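Local atomic coordinates of IroE protein (PDB entry 2GZS), a protein that hydrolyses the trilactone siderophore enterobactin and its C-glucosylated forms, preferring the iron-free molecules and usually cutting once to release linearised trimers. Residues Thr16-Val21 with Ala129-Gln134; Pro71-Ala76 with Gln134-Asp139; Tyr169-Ser174 with Gly248-Ala253. One frame throughout, in Å; residues are numbered along the deposited sequence.

Contact 1: residues Thr16-Val21 with Ala129-Gln134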
ATOM      1  N   THR A  16     -12.335 -12.470   2.771  1.00 14.77           N
ATOM      2  CA  THR A  16     -11.692 -13.781   2.845  1.00 14.66           C
ATOM      3  C   THR A  16     -10.691 -13.723   4.011  1.00 17.79           C
ATOM      4  O   THR A  16     -10.326 -12.664   4.521  1.00 17.58           O
ATOM      5  CB  THR A  16     -10.949 -14.184   1.586  1.00 17.87           C
ATOM      6  OG1 THR A  16      -9.875 -13.321   1.233  1.00 36.65           O
ATOM      7  CG2 THR A  16     -11.911 -13.991   0.402  1.00 29.56           C
ATOM      8  N   SER A  17     -10.299 -14.908   4.480  1.00 15.06           N
ATOM      9  CA  SER A  17      -9.424 -14.934   5.672  1.00 15.21           C
ATOM     10  C   SER A  17      -8.198 -15.763   5.284  1.00 14.67           C
ATOM     11  O   SER A  17      -8.268 -16.638   4.418  1.00 15.16           O
ATOM     12  CB  SER A  17     -10.164 -15.506   6.874  1.00 21.10           C
ATOM     13  OG  SER A  17     -10.827 -16.702   6.500  1.00 33.34           O
ATOM     14  N   PHE A  18      -7.060 -15.376   5.924  1.00 12.43           N
ATOM     15  CA  PHE A  18      -5.829 -16.127   5.697  1.00 12.66           C
ATOM     16  C   PHE A  18      -5.075 -16.172   7.031  1.00 11.28           C
ATOM     17  O   PHE A  18      -5.391 -15.367   7.876  1.00 12.47           O
ATOM     18  CB  PHE A  18      -4.894 -15.530   4.664  1.00 11.85           C
ATOM     19  CG  PHE A  18      -5.452 -15.345   3.266  1.00 13.59           C
ATOM     20  CD1 PHE A  18      -5.106 -16.225   2.270  1.00 15.78           C
ATOM     21  CD2 PHE A  18      -6.344 -14.303   2.980  1.00 13.66           C
ATOM     22  CE1 PHE A  18      -5.703 -16.050   1.028  1.00 16.33           C
ATOM     23  CE2 PHE A  18      -6.916 -14.135   1.719  1.00 12.93           C
ATOM     24  CZ  PHE A  18      -6.571 -15.014   0.724  1.00 13.74           C
ATOM     25  N   ASP A  19      -4.112 -17.074   7.192  1.00 12.83           N
ATOM     26  CA  ASP A  19      -3.307 -17.144   8.407  1.00 12.43           C
ATOM     27  C   ASP A  19      -1.858 -16.989   8.001  1.00 11.73           C
ATOM     28  O   ASP A  19      -1.459 -17.442   6.899  1.00 13.38           O
ATOM     29  CB  ASP A  19      -3.395 -18.531   9.077  1.00 13.89           C
ATOM     30  CG  ASP A  19      -4.783 -18.762   9.638  1.00 22.96           C
ATOM     31  OD1 ASP A  19      -5.413 -17.785  10.087  1.00 19.02           O
ATOM     32  OD2 ASP A  19      -5.253 -19.928   9.620  1.00 26.92           O
ATOM     33  N   SER A  20      -1.050 -16.399   8.897  1.00 12.19           N
ATOM     34  CA  SER A  20       0.385 -16.486   8.644  1.00 11.43           C
ATOM     35  C   SER A  20       0.924 -17.937   8.708  1.00 12.69           C
ATOM     36  O   SER A  20       0.282 -18.756   9.342  1.00 13.22           O
ATOM     37  CB  SER A  20       1.142 -15.639   9.679  1.00 13.00           C
ATOM     38  OG  SER A  20       0.924 -16.058  11.004  1.00 13.86           O
ATOM     39  N   VAL A  21       2.116 -18.100   8.073  1.00 13.69           N
ATOM     40  CA  VAL A  21       2.669 -19.473   8.246  1.00 15.18           C
ATOM     41  C   VAL A  21       2.998 -19.844   9.674  1.00 14.14           C
ATOM     42  O   VAL A  21       2.879 -21.016  10.167  1.00 15.27           O
ATOM     43  CB  VAL A  21       3.900 -19.747   7.377  1.00 21.66           C
ATOM     44  CG1 VAL A  21       3.448 -19.727   5.912  1.00 23.76           C
ATOM     45  CG2 VAL A  21       5.047 -18.815   7.582  1.00 17.67           C
ATOM     46  N   ALA A 129      -2.981 -12.433  -3.184  1.00 11.44           N
ATOM     47  CA  ALA A 129      -3.278 -11.789  -4.485  1.00 13.08           C
ATOM     48  C   ALA A 129      -3.813 -12.836  -5.471  1.00 17.32           C
ATOM     49  O   ALA A 129      -4.838 -12.553  -6.120  1.00 14.39           O
ATOM     50  CB  ALA A 129      -2.047 -11.025  -4.979  1.00 14.46           C
ATOM     51  N   PRO A 130      -3.197 -13.999  -5.654  1.00 14.20           N
ATOM     52  CA  PRO A 130      -3.710 -14.956  -6.649  1.00 14.92           C
ATOM     53  C   PRO A 130      -5.124 -15.399  -6.335  1.00 18.85           C
ATOM     54  O   PRO A 130      -5.866 -15.744  -7.278  1.00 23.15           O
ATOM     55  CB  PRO A 130      -2.757 -16.154  -6.571  1.00 19.54           C
ATOM     56  CG  PRO A 130      -1.472 -15.542  -6.073  1.00 20.12           C
ATOM     57  CD  PRO A 130      -1.938 -14.504  -5.073  1.00 18.34           C
ATOM     58  N   LYS A 131      -5.466 -15.449  -5.072  1.00 12.36           N
ATOM     59  CA  LYS A 131      -6.808 -15.870  -4.714  1.00 13.41           C
ATOM     60  C   LYS A 131      -7.774 -14.735  -5.010  1.00 19.46           C
ATOM     61  O   LYS A 131      -8.815 -14.984  -5.648  1.00 16.21           O
ATOM     62  CB  LYS A 131      -6.811 -16.283  -3.233  1.00 15.79           C
ATOM     63  CG  LYS A 131      -8.183 -16.591  -2.648  1.00 16.81           C
ATOM     64  CD  LYS A 131      -8.929 -17.485  -3.614  1.00 20.75           C
ATOM     65  CE  LYS A 131      -8.513 -18.938  -3.610  1.00 41.50           C
ATOM     66  NZ  LYS A 131      -9.194 -19.755  -4.662  1.00 44.42           N
ATOM     67  N   VAL A 132      -7.508 -13.501  -4.548  1.00 12.65           N
ATOM     68  CA  VAL A 132      -8.566 -12.497  -4.694  1.00 14.07           C
ATOM     69  C   VAL A 132      -8.676 -12.043  -6.165  1.00 15.21           C
ATOM     70  O   VAL A 132      -9.779 -11.535  -6.498  1.00 14.73           O
ATOM     71  CB  VAL A 132      -8.353 -11.307  -3.734  1.00 17.15           C
ATOM     72  CG1 VAL A 132      -8.243 -11.769  -2.278  1.00 17.90           C
ATOM     73  CG2 VAL A 132      -7.121 -10.542  -4.157  1.00 14.29           C
ATOM     74  N   GLU A 133      -7.686 -12.219  -7.027  1.00 11.75           N
ATOM     75  CA  GLU A 133      -7.805 -11.854  -8.429  1.00 10.77           C
ATOM     76  C   GLU A 133      -8.500 -12.926  -9.283  1.00 18.70           C
ATOM     77  O   GLU A 133      -8.829 -12.625 -10.449  1.00 15.75           O
ATOM     78  CB  GLU A 133      -6.376 -11.601  -8.983  1.00 11.47           C
ATOM     79  CG  GLU A 133      -5.871 -10.258  -8.415  1.00  9.78           C
ATOM     80  CD  GLU A 133      -4.573  -9.819  -9.051  1.00 18.37           C
ATOM     81  OE1 GLU A 133      -4.128 -10.224 -10.169  1.00 18.08           O
ATOM     82  OE2 GLU A 133      -3.835  -8.982  -8.416  1.00 18.63           O
ATOM     83  N   GLN A 134      -8.699 -14.138  -8.731  1.00 16.31           N
ATOM     84  CA  GLN A 134      -9.381 -15.166  -9.522  1.00 17.88           C
ATOM     85  C   GLN A 134     -10.767 -14.694  -9.874  1.00 16.19           C
ATOM     86  O   GLN A 134     -11.565 -14.136  -9.150  1.00 17.41           O
ATOM     87  CB  GLN A 134      -9.421 -16.471  -8.703  1.00 23.35           C
ATOM     88  CG  GLN A 134      -8.064 -17.130  -8.575  1.00 29.47           C
ATOM     89  CD  GLN A 134      -8.155 -18.323  -7.633  1.00 46.56           C
ATOM     90  OE1 GLN A 134      -9.253 -18.775  -7.329  1.00 34.66           O
ATOM     91  NE2 GLN A 134      -7.002 -18.804  -7.196  1.00 78.09           N
TER
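The ring of Phe18 meets Lys131 with its edge: Lys131 CG lies near the ring plane beyond the far corner, 4.1 Å from Phe18 CZ, and Lys131 CB follows at 4.2 Å from the same CZ. Neither face of the ring is met by residues 129-134; the Phe18 side chain also touches Val29 on strand 26-34 and Ile128, three residues before Lys131 on helix 117-132. Lys131 can offer its alkyl root because CG stands anti to the backbone N (chi1 173°), while bends at chi2 and chi3 turn the ammonium end away from the strand. There NZ donates to Gln134 OE1 at 2.8 Å. The second flat group, the Gln134 amide, takes this bond off its plane, the donor being tilted by 31°, with a C=O...N angle of 110°. The other cross-segment touch is between Thr16 OG1 and Val132 CG1, 4.2 Å apart, the two side chains passing at a slant. Only 119 Å² is buried in all, and no touching residue is fully buried, which marks this as surface packing. Glu133 OE1 forms a salt bridge with Arg143, and OE2 a hydrogen bond with Tyr47 OH. Thr16 and Phe18, two residues apart on strand 11-19, both send CB toward the helix, where the C-terminal part of helix 117-132 packs against the N-terminal antiparallel edge of an alpha/beta-hydrolase sheet.

Contact 2: residues Pro71-Ala76 with Gln134-Asp139; sequences PPVIVA and QGLNID
Two methyl-to-methyl contacts, both made by Val73, constitute the whole apolar part of this meeting. Its two branches go to different partners: CG1 to Leu136 CD1 at 4.2 Å, and CG2 to Ile138 CD1 at 4.0 Å. The valine and leucine reach toward each other tip to tip, whereas the valine and isoleucine cross at about a right angle. Rotation of Val73 explains the division of labour: with CG1 anti to the backbone N (chi1 175°), the fork opens toward both side chains at once. Ile138 gets there by bending, since its CB leaves the backbone to one side of the strand, and the turn at chi2 (-57°) brings the CD1 methyl in.

The topology is that of a beta-alpha-beta crossover. Strand 73-79 leads, through a long connection that includes helices 87-93 and 117-132, to the parallel strand 143-148, with strand 43-48 lying between the two in the sheet; residues 134-139 belong to the return from the helix. Val73 sends CB toward the return, while the next residue, Ile74, touches Leu259 of helix 247-262 on the other face.

No hydrogen bond joins the two segments, and the nearest CA atoms, those of Val73 and Ile138, are 8.1 Å apart, too far for strand pairing. Polar links run to third parties instead. The backbone of Val73 bonds to Pro44 and Leu46 on strand 43-48, and on the return Asn137 ND2 donates to Ala40 O, while Asp139 OD1 accepts from Gln141 N.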
ATOM      1  N   PRO A  71     -12.647   3.043 -12.103  1.00 14.23           N
ATOM      2  CA  PRO A  71     -12.619   2.627 -10.686  1.00 14.14           C
ATOM      3  C   PRO A  71     -11.817   1.353 -10.572  1.00 14.01           C
ATOM      4  O   PRO A  71     -11.892   0.393 -11.340  1.00 13.75           O
ATOM      5  CB  PRO A  71     -14.091   2.468 -10.263  1.00 13.76           C
ATOM      6  CG  PRO A  71     -14.794   2.205 -11.561  1.00 16.98           C
ATOM      7  CD  PRO A  71     -14.063   3.060 -12.591  1.00 20.59           C
ATOM      8  N   PRO A  72     -10.954   1.327  -9.528  1.00 12.91           N
ATOM      9  CA  PRO A  72     -10.149   0.122  -9.320  1.00 11.37           C
ATOM     10  C   PRO A  72     -10.820  -0.930  -8.455  1.00  8.89           C
ATOM     11  O   PRO A  72     -11.658  -0.583  -7.618  1.00 10.87           O
ATOM     12  CB  PRO A  72      -8.914   0.713  -8.542  1.00 13.91           C
ATOM     13  CG  PRO A  72      -9.565   1.790  -7.719  1.00 13.05           C
ATOM     14  CD  PRO A  72     -10.608   2.428  -8.593  1.00 13.56           C
ATOM     15  N   VAL A  73     -10.347  -2.168  -8.613  1.00 10.27           N
ATOM     16  CA  VAL A  73     -10.541  -3.134  -7.532  1.00 12.28           C
ATOM     17  C   VAL A  73      -9.704  -2.721  -6.292  1.00  8.19           C
ATOM     18  O   VAL A  73      -8.544  -2.308  -6.499  1.00 10.44           O
ATOM     19  CB  VAL A  73     -10.189  -4.545  -7.983  1.00 12.32           C
ATOM     20  CG1 VAL A  73     -10.228  -5.618  -6.919  1.00  9.75           C
ATOM     21  CG2 VAL A  73     -11.198  -4.960  -9.119  1.00 12.25           C
ATOM     22  N   ILE A  74     -10.327  -2.819  -5.140  1.00  9.03           N
ATOM     23  CA  ILE A  74      -9.622  -2.395  -3.906  1.00  9.64           C
ATOM     24  C   ILE A  74      -9.471  -3.642  -3.058  1.00 11.35           C
ATOM     25  O   ILE A  74     -10.455  -4.342  -2.743  1.00 10.97           O
ATOM     26  CB  ILE A  74     -10.465  -1.367  -3.167  1.00 10.50           C
ATOM     27  CG1 ILE A  74     -10.888  -0.196  -4.082  1.00 12.25           C
ATOM     28  CG2 ILE A  74      -9.717  -0.927  -1.935  1.00 12.25           C
ATOM     29  CD1 ILE A  74     -11.667   0.859  -3.316  1.00 16.07           C
ATOM     30  N   VAL A  75      -8.254  -3.973  -2.641  1.00 10.44           N
ATOM     31  CA  VAL A  75      -8.026  -5.125  -1.776  1.00  8.47           C
ATOM     32  C   VAL A  75      -7.501  -4.576  -0.460  1.00  8.85           C
ATOM     33  O   VAL A  75      -6.348  -4.118  -0.442  1.00 10.75           O
ATOM     34  CB  VAL A  75      -7.052  -6.169  -2.356  1.00 11.45           C
ATOM     35  CG1 VAL A  75      -6.867  -7.321  -1.398  1.00 10.41           C
ATOM     36  CG2 VAL A  75      -7.557  -6.640  -3.723  1.00 12.55           C
ATOM     37  N   ALA A  76      -8.306  -4.591   0.589  1.00  8.89           N
ATOM     38  CA  ALA A  76      -7.869  -4.050   1.876  1.00  7.74           C
ATOM     39  C   ALA A  76      -7.399  -5.226   2.714  1.00  9.61           C
ATOM     40  O   ALA A  76      -8.163  -6.118   3.069  1.00 10.07           O
ATOM     41  CB  ALA A  76      -9.053  -3.356   2.533  1.00 11.23           C
ATOM     42  N   GLN A 134      -8.699 -14.138  -8.731  1.00 16.31           N
ATOM     43  CA  GLN A 134      -9.381 -15.166  -9.522  1.00 17.88           C
ATOM     44  C   GLN A 134     -10.767 -14.694  -9.874  1.00 16.19           C
ATOM     45  O   GLN A 134     -11.565 -14.136  -9.150  1.00 17.41           O
ATOM     46  CB  GLN A 134      -9.421 -16.471  -8.703  1.00 23.35           C
ATOM     47  CG  GLN A 134      -8.064 -17.130  -8.575  1.00 29.47           C
ATOM     48  CD  GLN A 134      -8.155 -18.323  -7.633  1.00 46.56           C
ATOM     49  OE1 GLN A 134      -9.253 -18.775  -7.329  1.00 34.66           O
ATOM     50  NE2 GLN A 134      -7.002 -18.804  -7.196  1.00 78.09           N
ATOM     51  N   GLY A 135     -11.108 -14.945 -11.140  1.00 17.02           N
ATOM     52  CA  GLY A 135     -12.471 -14.558 -11.505  1.00 18.22           C
ATOM     53  C   GLY A 135     -12.627 -13.084 -11.837  1.00 21.79           C
ATOM     54  O   GLY A 135     -13.768 -12.635 -12.123  1.00 24.37           O
ATOM     55  N   LEU A 136     -11.539 -12.313 -11.840  1.00 15.33           N
ATOM     56  CA  LEU A 136     -11.663 -10.892 -12.203  1.00 14.74           C
ATOM     57  C   LEU A 136     -10.775 -10.554 -13.387  1.00 16.62           C
ATOM     58  O   LEU A 136      -9.681 -11.073 -13.611  1.00 18.91           O
ATOM     59  CB  LEU A 136     -11.257  -9.968 -11.032  1.00 16.57           C
ATOM     60  CG  LEU A 136     -12.110 -10.062  -9.777  1.00 18.96           C
ATOM     61  CD1 LEU A 136     -11.513  -9.197  -8.667  1.00 15.17           C
ATOM     62  CD2 LEU A 136     -13.543  -9.665 -10.085  1.00 20.05           C
ATOM     63  N   ASN A 137     -11.271  -9.622 -14.220  1.00 19.59           N
ATOM     64  CA  ASN A 137     -10.435  -9.097 -15.276  1.00 17.66           C
ATOM     65  C   ASN A 137      -9.594  -7.931 -14.692  1.00 15.10           C
ATOM     66  O   ASN A 137     -10.151  -6.847 -14.558  1.00 21.18           O
ATOM     67  CB  ASN A 137     -11.218  -8.582 -16.485  1.00 23.87           C
ATOM     68  CG  ASN A 137     -10.342  -8.161 -17.633  1.00 18.14           C
ATOM     69  OD1 ASN A 137      -9.155  -8.493 -17.786  1.00 24.86           O
ATOM     70  ND2 ASN A 137     -10.936  -7.377 -18.544  1.00 24.55           N
ATOM     71  N   ILE A 138      -8.347  -8.276 -14.412  1.00 19.70           N
ATOM     72  CA  ILE A 138      -7.438  -7.311 -13.771  1.00 17.39           C
ATOM     73  C   ILE A 138      -6.389  -6.865 -14.769  1.00 17.05           C
ATOM     74  O   ILE A 138      -5.833  -7.727 -15.466  1.00 19.00           O
ATOM     75  CB  ILE A 138      -6.753  -7.990 -12.574  1.00 17.12           C
ATOM     76  CG1 ILE A 138      -7.728  -8.404 -11.487  1.00 16.77           C
ATOM     77  CG2 ILE A 138      -5.660  -7.027 -12.059  1.00 17.28           C
ATOM     78  CD1 ILE A 138      -8.550  -7.242 -10.964  1.00 17.00           C
ATOM     79  N   ASP A 139      -6.163  -5.560 -14.848  1.00 15.02           N
ATOM     80  CA  ASP A 139      -5.087  -5.036 -15.663  1.00 16.87           C
ATOM     81  C   ASP A 139      -3.772  -5.142 -14.880  1.00 20.68           C
ATOM     82  O   ASP A 139      -3.548  -4.291 -13.989  1.00 17.38           O
ATOM     83  CB  ASP A 139      -5.308  -3.584 -16.031  1.00 17.79           C
ATOM     84  CG  ASP A 139      -4.279  -3.100 -17.031  1.00 25.85           C
ATOM     85  OD1 ASP A 139      -3.217  -3.719 -17.197  1.00 26.15           O
ATOM     86  OD2 ASP A 139      -4.538  -2.076 -17.683  1.00 26.75           O
TER

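Contact 3: residues Tyr169-Ser174 with Gly248-Ala253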
ATOM      1  N   TYR A 169       2.882   3.090  -3.600  1.00  6.54           N
ATOM      2  CA  TYR A 169       2.534   4.351  -2.951  1.00  7.91           C
ATOM      3  C   TYR A 169       2.925   4.227  -1.451  1.00  8.38           C
ATOM      4  O   TYR A 169       2.308   3.534  -0.658  1.00  8.79           O
ATOM      5  CB  TYR A 169       1.028   4.542  -3.039  1.00  8.66           C
ATOM      6  CG  TYR A 169       0.464   4.727  -4.436  1.00  9.43           C
ATOM      7  CD1 TYR A 169       0.379   6.011  -4.963  1.00 11.96           C
ATOM      8  CD2 TYR A 169       0.031   3.625  -5.173  1.00  9.59           C
ATOM      9  CE1 TYR A 169      -0.129   6.239  -6.246  1.00 12.52           C
ATOM     10  CE2 TYR A 169      -0.501   3.852  -6.436  1.00 12.66           C
ATOM     11  CZ  TYR A 169      -0.574   5.128  -6.928  1.00 11.76           C
ATOM     12  OH  TYR A 169      -1.111   5.267  -8.212  1.00 16.08           O
ATOM     13  N   SER A 170       4.020   4.923  -1.165  1.00  8.90           N
ATOM     14  CA  SER A 170       4.637   4.827   0.163  1.00  8.35           C
ATOM     15  C   SER A 170       4.291   6.085   0.960  1.00  8.82           C
ATOM     16  O   SER A 170       4.868   7.135   0.589  1.00  9.76           O
ATOM     17  CB  SER A 170       6.163   4.721   0.017  1.00  8.97           C
ATOM     18  OG  SER A 170       6.716   4.679   1.338  1.00  9.83           O
ATOM     19  N   ALA A 171       3.421   5.930   1.922  1.00  7.64           N
ATOM     20  CA  ALA A 171       2.974   7.128   2.671  1.00  8.71           C
ATOM     21  C   ALA A 171       3.600   7.194   4.076  1.00 10.34           C
ATOM     22  O   ALA A 171       3.657   6.195   4.765  1.00  9.36           O
ATOM     23  CB  ALA A 171       1.457   7.087   2.752  1.00  9.97           C
ATOM     24  N   SER A 172       4.084   8.416   4.390  1.00  9.39           N
ATOM     25  CA  SER A 172       4.752   8.687   5.685  1.00 10.44           C
ATOM     26  C   SER A 172       5.856   7.692   6.093  1.00  8.61           C
ATOM     27  O   SER A 172       5.866   7.354   7.289  1.00  9.68           O
ATOM     28  CB  SER A 172       3.741   8.807   6.817  1.00 11.01           C
ATOM     29  OG  SER A 172       2.807   9.860   6.448  1.00 13.90           O
ATOM     30  N   PRO A 173       6.697   7.235   5.185  1.00 10.43           N
ATOM     31  CA  PRO A 173       7.766   6.315   5.639  1.00 11.73           C
ATOM     32  C   PRO A 173       8.757   7.086   6.536  1.00 11.20           C
ATOM     33  O   PRO A 173       9.460   6.386   7.316  1.00 12.10           O
ATOM     34  CB  PRO A 173       8.407   5.834   4.337  1.00 11.20           C
ATOM     35  CG  PRO A 173       8.166   6.958   3.366  1.00 10.95           C
ATOM     36  CD  PRO A 173       6.830   7.509   3.729  1.00 10.90           C
ATOM     37  N   SER A 174       8.789   8.383   6.435  1.00  9.64           N
ATOM     38  CA  SER A 174       9.724   9.198   7.268  1.00 12.15           C
ATOM     39  C   SER A 174       9.396   8.973   8.736  1.00 11.94           C
ATOM     40  O   SER A 174      10.272   9.340   9.579  1.00 13.86           O
ATOM     41  CB  SER A 174       9.635  10.689   6.938  1.00 13.03           C
ATOM     42  OG  SER A 174       8.357  11.172   7.327  1.00 14.67           O
ATOM     43  N   GLY A 248      -4.013  11.333  11.259  1.00 11.45           N
ATOM     44  CA  GLY A 248      -5.330  10.826  10.790  1.00 11.46           C
ATOM     45  C   GLY A 248      -5.654  11.417   9.427  1.00 12.13           C
ATOM     46  O   GLY A 248      -5.956  10.701   8.436  1.00 13.63           O
ATOM     47  N   PRO A 249      -5.641  12.721   9.268  1.00 11.89           N
ATOM     48  CA  PRO A 249      -5.877  13.310   7.951  1.00 11.28           C
ATOM     49  C   PRO A 249      -4.870  12.815   6.974  1.00 10.28           C
ATOM     50  O   PRO A 249      -5.185  12.642   5.795  1.00 12.68           O
ATOM     51  CB  PRO A 249      -5.729  14.830   8.233  1.00 14.40           C
ATOM     52  CG  PRO A 249      -6.181  14.938   9.651  1.00 13.25           C
ATOM     53  CD  PRO A 249      -5.589  13.711  10.347  1.00 13.67           C
HETATM   54  N   MSE A 250      -3.578  12.585   7.251  1.00  9.67           N
HETATM   55  CA  MSE A 250      -2.661  12.054   6.282  1.00 12.35           C
HETATM   56  C   MSE A 250      -2.938  10.597   5.886  1.00 10.94           C
HETATM   57  O   MSE A 250      -2.731  10.303   4.710  1.00 10.29           O
HETATM   58  CB  MSE A 250      -1.248  12.109   6.946  1.00 12.72           C
HETATM   59  CG  MSE A 250      -0.215  11.535   5.988  1.00 15.23           C
HETATM   60 SE   MSE A 250       0.002  12.645   4.385  1.00 14.30          SE
HETATM   61  CE  MSE A 250       1.165  11.403   3.612  1.00 16.25           C
ATOM     62  N   PHE A 251      -3.327   9.779   6.839  1.00 11.24           N
ATOM     63  CA  PHE A 251      -3.731   8.396   6.502  1.00 11.40           C
ATOM     64  C   PHE A 251      -4.821   8.469   5.421  1.00 11.44           C
ATOM     65  O   PHE A 251      -4.743   7.769   4.421  1.00 10.69           O
ATOM     66  CB  PHE A 251      -4.187   7.646   7.758  1.00 12.52           C
ATOM     67  CG  PHE A 251      -4.522   6.168   7.523  1.00 11.41           C
ATOM     68  CD1 PHE A 251      -3.552   5.236   7.862  1.00 10.13           C
ATOM     69  CD2 PHE A 251      -5.757   5.773   7.015  1.00 13.47           C
ATOM     70  CE1 PHE A 251      -3.845   3.883   7.630  1.00 11.82           C
ATOM     71  CE2 PHE A 251      -6.015   4.449   6.790  1.00 11.11           C
ATOM     72  CZ  PHE A 251      -5.090   3.465   7.128  1.00 10.11           C
ATOM     73  N   ASN A 252      -5.798   9.325   5.717  1.00 10.41           N
ATOM     74  CA  ASN A 252      -6.935   9.481   4.794  1.00 12.29           C
ATOM     75  C   ASN A 252      -6.493  10.010   3.460  1.00 12.14           C
ATOM     76  O   ASN A 252      -6.812   9.508   2.384  1.00 11.56           O
ATOM     77  CB  ASN A 252      -7.917  10.529   5.359  1.00 13.60           C
ATOM     78  CG  ASN A 252      -8.796   9.976   6.453  1.00 27.78           C
ATOM     79  OD1 ASN A 252      -8.769   8.758   6.652  1.00 25.52           O
ATOM     80  ND2 ASN A 252      -9.521  10.860   7.121  1.00 20.44           N
ATOM     81  N   ALA A 253      -5.753  11.135   3.449  1.00 10.24           N
ATOM     82  CA  ALA A 253      -5.344  11.767   2.215  1.00  8.43           C
ATOM     83  C   ALA A 253      -4.557  10.853   1.310  1.00 10.55           C
ATOM     84  O   ALA A 253      -4.717  10.806   0.080  1.00 10.51           O
ATOM     85  CB  ALA A 253      -4.484  13.017   2.513  1.00 11.51           C
TER
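Beside the active site of this alpha/beta hydrolase, the loop leaving the C-terminal end of strand 167-171 packs against the helix that begins with the catalytic His247. The side chain of Ser172 is about 5 Å from that of the active-site Ser149, and that of Met250, present as selenomethionine, is about 6 Å from that of His247. Ser172 OG lies against two carbons of the same chain, 3.5 Å from Met250 CG and 3.6 Å from Met250 CE, so that it faces the angle made at SE by CG and CE. A first torsion of 179° sets CG anti to the backbone N, the turn at chi2 (66°) orients this end of the chain, and chi3 leaves CE anti to CB. No hydrogen bond forms across the contact; the hydroxyl rests on the methionine carbons. Past it, CE also reaches Ala171 CB at 4.4 Å, an apolar touch at the end of the strand. All three residues are buried, although the area involved, 94 Å², is small. Both Ser172 and Met250 also touch His148, which lines the diisopropyl phosphonate pocket, so the packing is second-shell to that site. Within the fold, strand 167-171 runs between strands 143-148 and 198-203, and Ala171 touches Trp146 and Met202 on these; Phe251, pointing away, meets Trp146 and His148 edge-to-face and fits against helix 51-57.

Contacts 1 and 2 are neighbours, their centres 13 Å apart: they share Gln134 and touch through Val132 CG2 and Val75 CG2 at 4.0 Å. Their segments alternate along the chain, so the end of helix 117-132 and the return that follows it pack against strands 11-19 and 73-79. Contact 3 comes later in the sequence, its centre 25 Å from that of contact 1 and 23 Å from that of contact 2, across the chain's centre. All three reach the same mixed sheet: the first two pack helix and return onto one part of it, well away from the annotated sites, while contact 3 lies in the shell round the catalytic residues.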